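Local coordinates for trehalose-6-phosphate phosphatase (Candida albicans, PDB 5DXI), which is a phosphatase of the HAD clan that holds a magnesium ion and a beryllium trifluoride ion beside a bound glycan, at residues P6-P11 / A282-P287; F27-T32 / A43-K48; I64-G69 / V84-E89; A177-I182 / L231-T236. All coordinates share one frame; numbering follows the deposited sequence.

Contact 1: P6-P11 / A282-P287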
# COMPACT_ATOMS: atom_id res chain seq x y z
N PRO A 6 -18.72 5.24 3.83
CA PRO A 6 -19.15 5.00 5.21
C PRO A 6 -17.98 4.61 6.12
O PRO A 6 -16.97 4.12 5.62
CB PRO A 6 -20.12 3.81 5.08
CG PRO A 6 -19.74 3.13 3.82
CD PRO A 6 -19.14 4.17 2.91
N ALA A 7 -18.11 4.82 7.42
CA ALA A 7 -17.10 4.31 8.36
C ALA A 7 -17.11 2.80 8.28
O ALA A 7 -18.14 2.19 7.97
CB ALA A 7 -17.39 4.78 9.79
N LEU A 8 -15.96 2.18 8.52
CA LEU A 8 -15.84 0.73 8.50
C LEU A 8 -16.77 0.09 9.53
O LEU A 8 -16.85 0.55 10.67
CB LEU A 8 -14.39 0.29 8.78
CG LEU A 8 -14.14 -1.22 8.89
CD1 LEU A 8 -14.49 -1.96 7.59
CD2 LEU A 8 -12.68 -1.50 9.31
N ASN A 9 -17.47 -0.95 9.10
CA ASN A 9 -18.33 -1.75 9.97
C ASN A 9 -17.47 -2.78 10.73
O ASN A 9 -17.32 -3.91 10.29
CB ASN A 9 -19.41 -2.42 9.11
CG ASN A 9 -20.47 -3.14 9.94
OD1 ASN A 9 -20.25 -3.53 11.08
ND2 ASN A 9 -21.65 -3.32 9.34
N ARG A 10 -16.91 -2.37 11.86
CA ARG A 10 -15.97 -3.23 12.55
C ARG A 10 -16.57 -4.56 13.04
O ARG A 10 -15.93 -5.60 12.89
CB ARG A 10 -15.32 -2.46 13.70
CG ARG A 10 -14.64 -1.18 13.22
CD ARG A 10 -13.76 -0.55 14.28
NE ARG A 10 -13.61 0.90 14.10
CZ ARG A 10 -12.83 1.65 14.85
NH1 ARG A 10 -12.10 1.09 15.81
NH2 ARG A 10 -12.75 2.96 14.64
N PRO A 11 -17.81 -4.55 13.59
CA PRO A 11 -18.39 -5.85 13.99
C PRO A 11 -18.56 -6.85 12.86
O PRO A 11 -18.30 -8.04 13.07
CB PRO A 11 -19.75 -5.45 14.57
CG PRO A 11 -19.49 -4.09 15.16
CD PRO A 11 -18.59 -3.42 14.15
N ALA A 282 -15.00 1.55 2.44
CA ALA A 282 -15.17 2.20 3.73
C ALA A 282 -13.88 2.90 4.15
O ALA A 282 -12.81 2.68 3.57
CB ALA A 282 -15.60 1.18 4.78
N HIS A 283 -13.96 3.73 5.19
CA HIS A 283 -12.75 4.37 5.69
C HIS A 283 -12.56 4.22 7.20
O HIS A 283 -13.51 3.93 7.94
CB HIS A 283 -12.76 5.85 5.36
CG HIS A 283 -13.74 6.61 6.19
ND1 HIS A 283 -15.08 6.67 5.88
CD2 HIS A 283 -13.60 7.25 7.37
CE1 HIS A 283 -15.72 7.35 6.81
NE2 HIS A 283 -14.84 7.71 7.73
N LEU A 284 -11.31 4.43 7.63
CA LEU A 284 -10.94 4.63 9.03
C LEU A 284 -10.15 5.92 9.05
O LEU A 284 -9.33 6.15 8.15
CB LEU A 284 -10.09 3.48 9.58
CG LEU A 284 -10.78 2.14 9.81
CD1 LEU A 284 -9.75 1.05 10.09
CD2 LEU A 284 -11.82 2.23 10.92
N ASN A 285 -10.37 6.76 10.05
CA ASN A 285 -9.83 8.10 10.04
C ASN A 285 -8.30 8.12 10.07
O ASN A 285 -7.68 8.89 9.35
CB ASN A 285 -10.36 8.91 11.24
CG ASN A 285 -11.81 9.30 11.06
OD1 ASN A 285 -12.33 9.33 9.94
ND2 ASN A 285 -12.48 9.58 12.17
N GLU A 286 -7.71 7.28 10.90
CA GLU A 286 -6.26 7.36 11.17
C GLU A 286 -5.65 6.05 11.54
O GLU A 286 -6.37 5.11 11.87
CB GLU A 286 -6.00 8.33 12.33
CG GLU A 286 -6.11 9.77 11.95
CD GLU A 286 -6.64 10.58 13.08
OE1 GLU A 286 -7.17 9.98 14.05
OE2 GLU A 286 -6.55 11.82 13.01
N PRO A 287 -4.29 5.97 11.54
CA PRO A 287 -3.65 4.73 12.00
C PRO A 287 -4.15 4.25 13.37
O PRO A 287 -4.27 3.04 13.59
CB PRO A 287 -2.16 5.11 12.05
CG PRO A 287 -2.02 6.11 10.93
CD PRO A 287 -3.30 6.92 10.99

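Contact 2: F27-T32 / A43-K48. With MG (magnesium ion), chain E; BEF (beryllium trifluoride ion), chain F; GLC (alpha-D-glucopyranose), chain C; GLC (alpha-D-glucopyranose), chain B.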
# COMPACT_ATOMS: atom_id res chain seq x y z
N PHE A 27 -1.41 -4.79 3.94
CA PHE A 27 -1.24 -3.55 4.68
C PHE A 27 -0.27 -2.60 4.03
O PHE A 27 0.91 -2.91 3.87
CB PHE A 27 -0.74 -3.78 6.11
CG PHE A 27 -1.65 -4.59 6.96
CD1 PHE A 27 -3.03 -4.59 6.73
CD2 PHE A 27 -1.15 -5.33 8.03
CE1 PHE A 27 -3.88 -5.33 7.55
CE2 PHE A 27 -1.99 -6.07 8.84
CZ PHE A 27 -3.36 -6.07 8.60
N ASP A 28 -0.77 -1.41 3.71
CA ASP A 28 0.10 -0.27 3.57
C ASP A 28 0.82 -0.00 4.90
O ASP A 28 0.28 -0.33 5.95
CB ASP A 28 -0.71 0.95 3.19
CG ASP A 28 0.14 2.10 2.95
OD1 ASP A 28 1.09 1.86 2.21
OD2 ASP A 28 -0.08 3.20 3.50
N TYR A 29 2.01 0.62 4.86
CA TYR A 29 2.71 0.97 6.10
C TYR A 29 2.51 2.44 6.48
O TYR A 29 1.76 2.75 7.41
CB TYR A 29 4.21 0.67 6.02
CG TYR A 29 4.92 0.98 7.34
CD1 TYR A 29 4.67 0.21 8.47
CD2 TYR A 29 5.80 2.05 7.45
CE1 TYR A 29 5.28 0.48 9.67
CE2 TYR A 29 6.43 2.34 8.68
CZ TYR A 29 6.16 1.53 9.78
OH TYR A 29 6.76 1.78 11.00
N ASP A 30 3.16 3.35 5.76
CA ASP A 30 3.12 4.76 6.13
C ASP A 30 1.73 5.39 6.06
O ASP A 30 1.02 5.25 5.08
CB ASP A 30 4.07 5.57 5.26
CG ASP A 30 5.53 5.25 5.54
OD1 ASP A 30 6.05 5.76 6.56
OD2 ASP A 30 6.15 4.50 4.75
N GLY A 31 1.36 6.08 7.14
CA GLY A 31 0.07 6.74 7.22
C GLY A 31 -1.07 5.75 7.42
O GLY A 31 -2.24 6.13 7.43
N THR A 32 -0.72 4.49 7.62
CA THR A 32 -1.70 3.43 7.70
C THR A 32 -1.50 2.62 8.97
O THR A 32 -2.40 2.54 9.80
CB THR A 32 -1.64 2.53 6.44
OG1 THR A 32 -1.96 3.32 5.29
CG2 THR A 32 -2.61 1.35 6.55
N ALA A 43 9.42 7.05 11.33
CA ALA A 43 8.14 6.36 11.17
C ALA A 43 8.24 4.92 11.65
O ALA A 43 8.10 3.98 10.86
CB ALA A 43 7.67 6.41 9.70
N ILE A 44 8.41 4.75 12.95
CA ILE A 44 8.81 3.46 13.49
C ILE A 44 7.62 2.66 14.02
O ILE A 44 6.72 3.23 14.60
CB ILE A 44 9.85 3.71 14.63
CG1 ILE A 44 11.19 4.17 14.04
CG2 ILE A 44 10.00 2.51 15.57
CD1 ILE A 44 12.21 4.62 15.10
N PRO A 45 7.65 1.32 13.86
CA PRO A 45 6.53 0.51 14.38
C PRO A 45 6.32 0.67 15.89
O PRO A 45 7.29 0.61 16.65
CB PRO A 45 6.95 -0.92 14.06
CG PRO A 45 7.97 -0.79 12.99
CD PRO A 45 8.67 0.49 13.21
N SER A 46 5.08 0.90 16.30
CA SER A 46 4.72 0.94 17.71
C SER A 46 4.71 -0.47 18.26
O SER A 46 4.57 -1.43 17.49
CB SER A 46 3.34 1.60 17.91
OG SER A 46 2.29 0.80 17.39
N ASP A 47 4.81 -0.59 19.58
CA ASP A 47 4.68 -1.90 20.23
C ASP A 47 3.29 -2.51 19.96
O ASP A 47 3.16 -3.73 19.76
CB ASP A 47 4.95 -1.79 21.74
CG ASP A 47 4.76 -3.11 22.46
OD1 ASP A 47 5.37 -4.12 22.05
OD2 ASP A 47 3.99 -3.14 23.43
N LYS A 48 2.26 -1.68 19.97
CA LYS A 48 0.90 -2.17 19.69
C LYS A 48 0.84 -2.84 18.31
O LYS A 48 0.29 -3.95 18.16
CB LYS A 48 -0.12 -1.04 19.76
CG LYS A 48 -1.55 -1.53 19.54
CD LYS A 48 -2.55 -0.42 19.75
CE LYS A 48 -3.97 -0.97 19.87
NZ LYS A 48 -4.97 0.14 20.01
MG MG E . 0.84 5.04 3.04
BE BEF F . 2.39 2.65 2.35
F1 BEF F . 3.18 3.11 0.83
F2 BEF F . 2.65 4.30 2.94
F3 BEF F . 3.89 2.17 3.15
C1 GLC C . 7.22 7.65 3.07
C2 GLC C . 8.56 7.45 2.38
C3 GLC C . 8.34 7.30 0.87
C4 GLC C . 7.37 6.15 0.62
C5 GLC C . 6.07 6.43 1.37
C6 GLC C . 5.14 5.24 1.23
O1 GLC C . 6.64 8.89 2.67
O2 GLC C . 9.39 8.57 2.65
O3 GLC C . 9.57 7.00 0.22
O4 GLC C . 7.10 6.02 -0.79
O5 GLC C . 6.32 6.59 2.75
O6 GLC C . 5.71 4.12 1.91
C1 GLC B . 5.48 9.21 3.45
C2 GLC B . 5.02 10.62 3.15
C3 GLC B . 6.05 11.63 3.64
C4 GLC B . 6.28 11.45 5.13
C5 GLC B . 6.73 10.02 5.39
C6 GLC B . 6.90 9.71 6.87
O2 GLC B . 4.82 10.80 1.75
O3 GLC B . 5.57 12.94 3.34
O4 GLC B . 7.31 12.34 5.58
O5 GLC B . 5.76 9.10 4.86
O6 GLC B . 5.60 9.70 7.49
O HOH W 1 0.63 4.97 0.96
O HOH W 2 1.37 6.99 3.05

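Contact 3: I64-G69 / V84-E89. With BEF (beryllium trifluoride ion), chain F; GLC (alpha-D-glucopyranose), chain C.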
# COMPACT_ATOMS: atom_id res chain seq x y z
N ILE A 64 0.04 -12.35 6.20
CA ILE A 64 0.10 -10.89 6.27
C ILE A 64 1.19 -10.31 5.38
O ILE A 64 2.34 -10.76 5.42
CB ILE A 64 0.34 -10.41 7.70
CG1 ILE A 64 -0.73 -10.97 8.64
CG2 ILE A 64 0.38 -8.89 7.75
CD1 ILE A 64 -0.37 -10.76 10.11
N TRP A 65 0.83 -9.31 4.58
CA TRP A 65 1.78 -8.64 3.71
C TRP A 65 1.81 -7.14 3.96
O TRP A 65 0.75 -6.49 4.10
CB TRP A 65 1.45 -8.93 2.24
CG TRP A 65 1.95 -10.27 1.82
CD1 TRP A 65 1.41 -11.47 2.16
CD2 TRP A 65 3.08 -10.54 1.00
NE1 TRP A 65 2.14 -12.49 1.60
CE2 TRP A 65 3.18 -11.95 0.89
CE3 TRP A 65 4.02 -9.74 0.35
CZ2 TRP A 65 4.17 -12.57 0.14
CZ3 TRP A 65 5.02 -10.36 -0.39
CH2 TRP A 65 5.09 -11.76 -0.49
N ILE A 66 3.03 -6.60 4.05
CA ILE A 66 3.25 -5.17 4.10
C ILE A 66 3.65 -4.71 2.70
O ILE A 66 4.68 -5.13 2.17
CB ILE A 66 4.35 -4.78 5.11
CG1 ILE A 66 4.17 -5.53 6.44
CG2 ILE A 66 4.40 -3.26 5.27
CD1 ILE A 66 2.81 -5.33 7.10
N ILE A 67 2.81 -3.87 2.10
CA ILE A 67 2.98 -3.42 0.73
C ILE A 67 3.16 -1.91 0.71
O ILE A 67 2.20 -1.16 0.94
CB ILE A 67 1.76 -3.85 -0.15
CG1 ILE A 67 1.54 -5.36 -0.01
CG2 ILE A 67 1.95 -3.43 -1.60
CD1 ILE A 67 0.27 -5.87 -0.61
N SER A 68 4.38 -1.46 0.45
CA SER A 68 4.77 -0.10 0.78
C SER A 68 5.51 0.60 -0.36
O SER A 68 6.01 -0.05 -1.26
CB SER A 68 5.67 -0.11 2.05
OG SER A 68 6.07 1.21 2.41
N GLY A 69 5.58 1.93 -0.29
CA GLY A 69 6.47 2.69 -1.15
C GLY A 69 7.91 2.67 -0.66
O GLY A 69 8.84 2.99 -1.42
N VAL A 84 5.91 -11.67 8.28
CA VAL A 84 5.07 -11.03 7.26
C VAL A 84 5.76 -10.91 5.91
O VAL A 84 7.00 -10.86 5.83
CB VAL A 84 4.62 -9.61 7.69
CG1 VAL A 84 3.86 -9.66 9.00
CG2 VAL A 84 5.80 -8.67 7.80
N GLY A 85 4.97 -10.90 4.85
CA GLY A 85 5.48 -10.64 3.52
C GLY A 85 5.84 -9.18 3.35
O GLY A 85 5.28 -8.31 4.01
N LEU A 86 6.78 -8.91 2.45
CA LEU A 86 7.22 -7.54 2.20
C LEU A 86 7.14 -7.22 0.71
O LEU A 86 7.49 -8.04 -0.14
CB LEU A 86 8.66 -7.33 2.69
CG LEU A 86 8.89 -7.59 4.17
CD1 LEU A 86 10.37 -7.44 4.50
CD2 LEU A 86 8.05 -6.65 5.01
N SER A 87 6.67 -6.02 0.40
CA SER A 87 6.73 -5.51 -0.96
C SER A 87 7.17 -4.07 -0.89
O SER A 87 6.63 -3.28 -0.12
CB SER A 87 5.37 -5.64 -1.67
OG SER A 87 5.45 -5.09 -2.97
N ALA A 88 8.16 -3.72 -1.72
CA ALA A 88 8.84 -2.45 -1.62
C ALA A 88 8.70 -1.64 -2.91
O ALA A 88 8.48 -2.21 -3.98
CB ALA A 88 10.36 -2.68 -1.27
N GLU A 89 8.83 -0.32 -2.78
CA GLU A 89 8.86 0.64 -3.89
C GLU A 89 7.64 0.56 -4.81
O GLU A 89 7.77 0.57 -6.04
CB GLU A 89 10.15 0.49 -4.71
CG GLU A 89 11.41 0.55 -3.85
CD GLU A 89 12.72 0.85 -4.60
OE1 GLU A 89 12.70 1.39 -5.73
OE2 GLU A 89 13.78 0.58 -4.03
BE BEF F . 2.39 2.65 2.35
F1 BEF F . 3.18 3.11 0.83
F2 BEF F . 2.65 4.30 2.94
F3 BEF F . 3.89 2.17 3.15
C1 GLC C . 7.22 7.65 3.07
C2 GLC C . 8.56 7.45 2.38
C3 GLC C . 8.34 7.30 0.87
C4 GLC C . 7.37 6.15 0.62
C5 GLC C . 6.07 6.43 1.37
C6 GLC C . 5.14 5.24 1.23
O1 GLC C . 6.64 8.89 2.67
O2 GLC C . 9.39 8.57 2.65
O3 GLC C . 9.57 7.00 0.22
O4 GLC C . 7.10 6.02 -0.79
O5 GLC C . 6.32 6.59 2.75
O6 GLC C . 5.71 4.12 1.91
O HOH W 3 5.17 -2.22 -2.80

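Contact 4: A177-I182 / L231-T236. With MG (magnesium ion), chain E; GLC (alpha-D-glucopyranose), chain B.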
# COMPACT_ATOMS: atom_id res chain seq x y z
N ALA A 177 1.32 11.74 -7.45
CA ALA A 177 1.29 12.73 -6.38
C ALA A 177 0.95 11.97 -5.10
O ALA A 177 -0.11 11.36 -4.99
CB ALA A 177 0.27 13.83 -6.67
N GLY A 178 1.84 12.04 -4.11
CA GLY A 178 1.59 11.40 -2.83
C GLY A 178 1.52 12.49 -1.77
O GLY A 178 1.63 13.67 -2.09
N LYS A 179 1.29 12.10 -0.52
CA LYS A 179 1.23 13.08 0.56
C LYS A 179 2.54 13.86 0.64
O LYS A 179 3.58 13.31 1.02
CB LYS A 179 0.90 12.38 1.88
CG LYS A 179 -0.57 11.93 1.96
CD LYS A 179 -0.84 11.19 3.26
CE LYS A 179 -2.31 10.82 3.42
NZ LYS A 179 -2.48 10.00 4.65
N ALA A 180 2.47 15.12 0.25
CA ALA A 180 3.62 16.03 0.24
C ALA A 180 4.82 15.42 -0.49
O ALA A 180 5.98 15.59 -0.07
CB ALA A 180 4.02 16.43 1.69
N ASN A 181 4.54 14.68 -1.57
CA ASN A 181 5.62 14.16 -2.40
C ASN A 181 5.23 14.01 -3.86
O ASN A 181 4.06 14.15 -4.23
CB ASN A 181 6.14 12.81 -1.84
CG ASN A 181 5.20 11.60 -2.13
OD1 ASN A 181 4.69 11.44 -3.23
ND2 ASN A 181 5.01 10.75 -1.13
N ILE A 182 6.23 13.77 -4.70
CA ILE A 182 5.99 13.27 -6.03
C ILE A 182 6.82 11.99 -6.13
O ILE A 182 7.97 11.97 -5.70
CB ILE A 182 6.40 14.26 -7.13
CG1 ILE A 182 5.50 15.50 -7.07
CG2 ILE A 182 6.26 13.64 -8.51
CD1 ILE A 182 5.97 16.61 -7.97
N LEU A 231 -5.64 -2.14 3.67
CA LEU A 231 -5.65 -0.79 4.21
C LEU A 231 -4.58 0.09 3.58
O LEU A 231 -3.44 -0.34 3.40
CB LEU A 231 -5.45 -0.82 5.73
CG LEU A 231 -6.57 -1.48 6.52
CD1 LEU A 231 -5.98 -2.31 7.66
CD2 LEU A 231 -7.58 -0.44 7.03
N GLY A 232 -4.95 1.33 3.24
CA GLY A 232 -4.00 2.30 2.70
C GLY A 232 -4.52 3.73 2.74
O GLY A 232 -5.72 3.96 2.86
N ASP A 233 -3.61 4.68 2.61
CA ASP A 233 -3.92 6.08 2.89
C ASP A 233 -3.64 7.00 1.72
O ASP A 233 -4.00 8.17 1.78
CB ASP A 233 -3.11 6.57 4.10
CG ASP A 233 -1.62 6.74 3.78
OD1 ASP A 233 -1.04 7.79 4.14
OD2 ASP A 233 -1.03 5.82 3.16
N ASP A 234 -2.98 6.51 0.68
CA ASP A 234 -2.50 7.43 -0.34
C ASP A 234 -2.81 6.93 -1.74
O ASP A 234 -3.43 5.88 -1.92
CB ASP A 234 -0.99 7.68 -0.18
CG ASP A 234 -0.58 9.09 -0.58
OD1 ASP A 234 -1.40 9.81 -1.18
OD2 ASP A 234 0.58 9.47 -0.30
N LEU A 235 -2.44 7.72 -2.74
CA LEU A 235 -2.81 7.45 -4.11
C LEU A 235 -2.31 6.09 -4.57
O LEU A 235 -3.04 5.33 -5.22
CB LEU A 235 -2.28 8.56 -5.02
CG LEU A 235 -2.52 8.34 -6.52
CD1 LEU A 235 -4.00 8.17 -6.83
CD2 LEU A 235 -1.91 9.50 -7.32
N THR A 236 -1.07 5.76 -4.22
CA THR A 236 -0.52 4.45 -4.53
C THR A 236 -1.43 3.29 -4.09
O THR A 236 -1.51 2.27 -4.78
CB THR A 236 0.87 4.27 -3.90
OG1 THR A 236 1.40 3.02 -4.34
CG2 THR A 236 0.81 4.29 -2.34
MG MG E . 0.84 5.04 3.04
C1 GLC B . 5.48 9.21 3.45
C2 GLC B . 5.02 10.62 3.15
C3 GLC B . 6.05 11.63 3.64
C4 GLC B . 6.28 11.45 5.13
C5 GLC B . 6.73 10.02 5.39
C6 GLC B . 6.90 9.71 6.87
O2 GLC B . 4.82 10.80 1.75
O3 GLC B . 5.57 12.94 3.34
O4 GLC B . 7.31 12.34 5.58
O5 GLC B . 5.76 9.10 4.86
O6 GLC B . 5.60 9.70 7.49
O HOH W 4 -5.30 9.81 4.52
O HOH W 2 1.37 6.99 3.05
O HOH W 1 0.63 4.97 0.96

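Contact 1: P6-P11 / A282-P287
Ala7 lies over one face of the His283 imidazole: its CA is 4.1 Å from the centroid of the His283 ring and 28° off the ring normal, a CH-pi contact made by backbone carbon. The ring also approaches the Pro6 carbonyl obliquely, while its ND1 is hydrogen-bonded to Thr5. The other flat group, the Arg10 guanidinium, is met obliquely by a methyl, Leu284 CD2, which stands 3.9 Å from Arg10 NE; a salt bridge from Arg10 to Glu292 of helix 287-298 holds the charged end. The backbones form a single bridge, Ala7 with His283. His283 N donates to Pro6 O at 3.1 Å, and Leu8 N to His283 O, also at 3.1 Å. The case illustrates how an N-terminal extension can be stitched to the edge of a mixed sheet. Strand 282-284 is the outermost strand on its side of the HAD core, and residues 6-8 cross it at this bridge, 67° from its direction, before helix 10-19 begins, with Asn9 at the N-cap. Beyond the bridge the contact turns apolar. Leu8 has CG anti to the backbone N (chi1 176°), and its CB meets Leu284 CD2 at 3.9 Å as the two leucines cross obliquely. Ala282 CB completes the patch, 3.8 Å from Leu8 CA, and Thr293 of helix 287-298 touches both leucines.

Contact 2: F27-T32 / A43-K48
Tyr29 swings its CG anti to the backbone N (chi1 -178°), which carries the phenol out to Ala43 and Pro45, whereas Asp30 keeps CG beside its own N (chi1 -69°) and turns its carboxylate toward the glycan. The tyrosine meets 43-48 at the ring edge. Its hydroxyl donates to Ala43 O at 2.6 Å, tilted 32° from the carbonyl plane, and touches the Pro45 ring, OH to CD 3.2 Å. Asp30 OD1 rests against the Ala43 methyl, and its OD2 has a salt-bridge partner in Arg70. The same loop, at the end of strand 23-27, fits the DxDx(T/V) motif of HAD phosphatases. Asp28 OD1 is covalently joined to BE of beryllium trifluoride at 1.5 Å, and Asp28 OD2 binds the magnesium ion at 2.1 Å. Thr32 OG1 donates to the anti lone pair of Asp28 OD2 (2.6 Å), so beryllium, magnesium and hydroxyl together fix the carboxylate's rotation. Asp30 O is another magnesium ligand, and the N-H groups of Tyr29 and Asp30 both donate to F3. These two donors, joined on F3 by the Ser68 hydroxyl, and magnesium on Asp28 OD2 would probably help offset negative charge on the beryllium trifluoride.

Contact 3: I64-G69 / V84-E89
Trp65 and Gly85 make the tight end of this strand pair: Gly85 CA sits 3.4 Å above the indole plane and, within the CH-pi contact, 16° off the normal of the six-membered ring. Trp65 CZ3 reaches on to Leu86 O, also 3.4 Å away. On the face of Ile66 and Leu86, Val84 sends CG1 to Ile64 CG2 and CG2 to Ile66 CG1, each pair 3.8 Å apart, with Leu86 CD2 against Ile66 CB. Four backbone bonds hold the register, the straightest being Ile66 N to Gly85 O (175°). Toward the C-terminal ends the pairing is looser, though still buried. A water donates to both Ser68 O and Ser87 OG, and Ser87 OG is also hydrogen-bonded to the Phe93 carbonyl. Here the first strand turns to its ligands: Ser68 OG, anti to its own N, makes a very short hydrogen bond to F3 of beryllium trifluoride (2.5 Å) and also pairs with Arg70 N, while Gly69 N donates to F1 at 2.9 Å. The strands run parallel, 15° apart, joined through helix 72-79. This is a beta-alpha-beta crossover of the HAD core, with the serine at the strand end as in the second motif of that family.

Contact 4: A177-I182 / L231-T236
Lys179 stretches across to a carboxylate already committed to metal: its NZ forms a salt bridge with Asp233 OD1 at 2.7 Å, while Asp233 OD2 binds the magnesium ion at 2.0 Å. The lysine is fully extended beyond CG, and NZ arrives on the anti side of OD1, 19° out of the carboxylate plane. Holding one oxygen with lysine and the other with magnesium would limit rotation of Asp233. A water accepts a hydrogen bond from Lys179 NZ. The backbone of the same lysine is gripped too. Asp234 OD2 takes Lys179 N on its syn lone pair at 2.7 Å, and the side chains pass alongside one another, pointing opposite ways, which brings Lys179 CG within 3.5 Å of that oxygen. Lys179 occupies a type II turn, Gly178 to Asn181, at the tip of a hairpin in the four-stranded antiparallel sheet, consistent with the cap of a HAD phosphatase. Facing it, Asp233 and Asp234 follow strand 227-232 of the core, and OD1 of Asp237, in the first turn of helix 235-253, accepts both their N-H groups. On the glycan side, O2 of the chain B glucose donates to Lys179 O at 2.9 Å and accepts from Asn181 ND2, also at 2.9 Å. At the more exposed side Leu235 CD2 lies 3.5 Å from Ala177 O.

How the contacts relate
Reading from the N terminus, segment 6-11 opens the widest loop, which contact 1 closes only at 282-287, tying the start of the chain to an outermost strand. Contacts 2, 3 and 4 are nested inside it in series, and none cross. Contact 2 closes a short loop between strand 23-27 and helix 47-58; contact 3 joins neighbouring strands 62-67 and 85-88, and contact 4 links the antiparallel sheet, probably the cap, to the core. Phe27 probably hydrogen-bonds through its backbone to Trp65 and Ile67, linking contacts 2 and 3, which share beryllium trifluoride. Contacts 2 and 4 share the magnesium ion. Contact 1 packs on contact 2 through Pro287 against Gly31 and Thr32, and on contact 4 through Leu284 against Leu231.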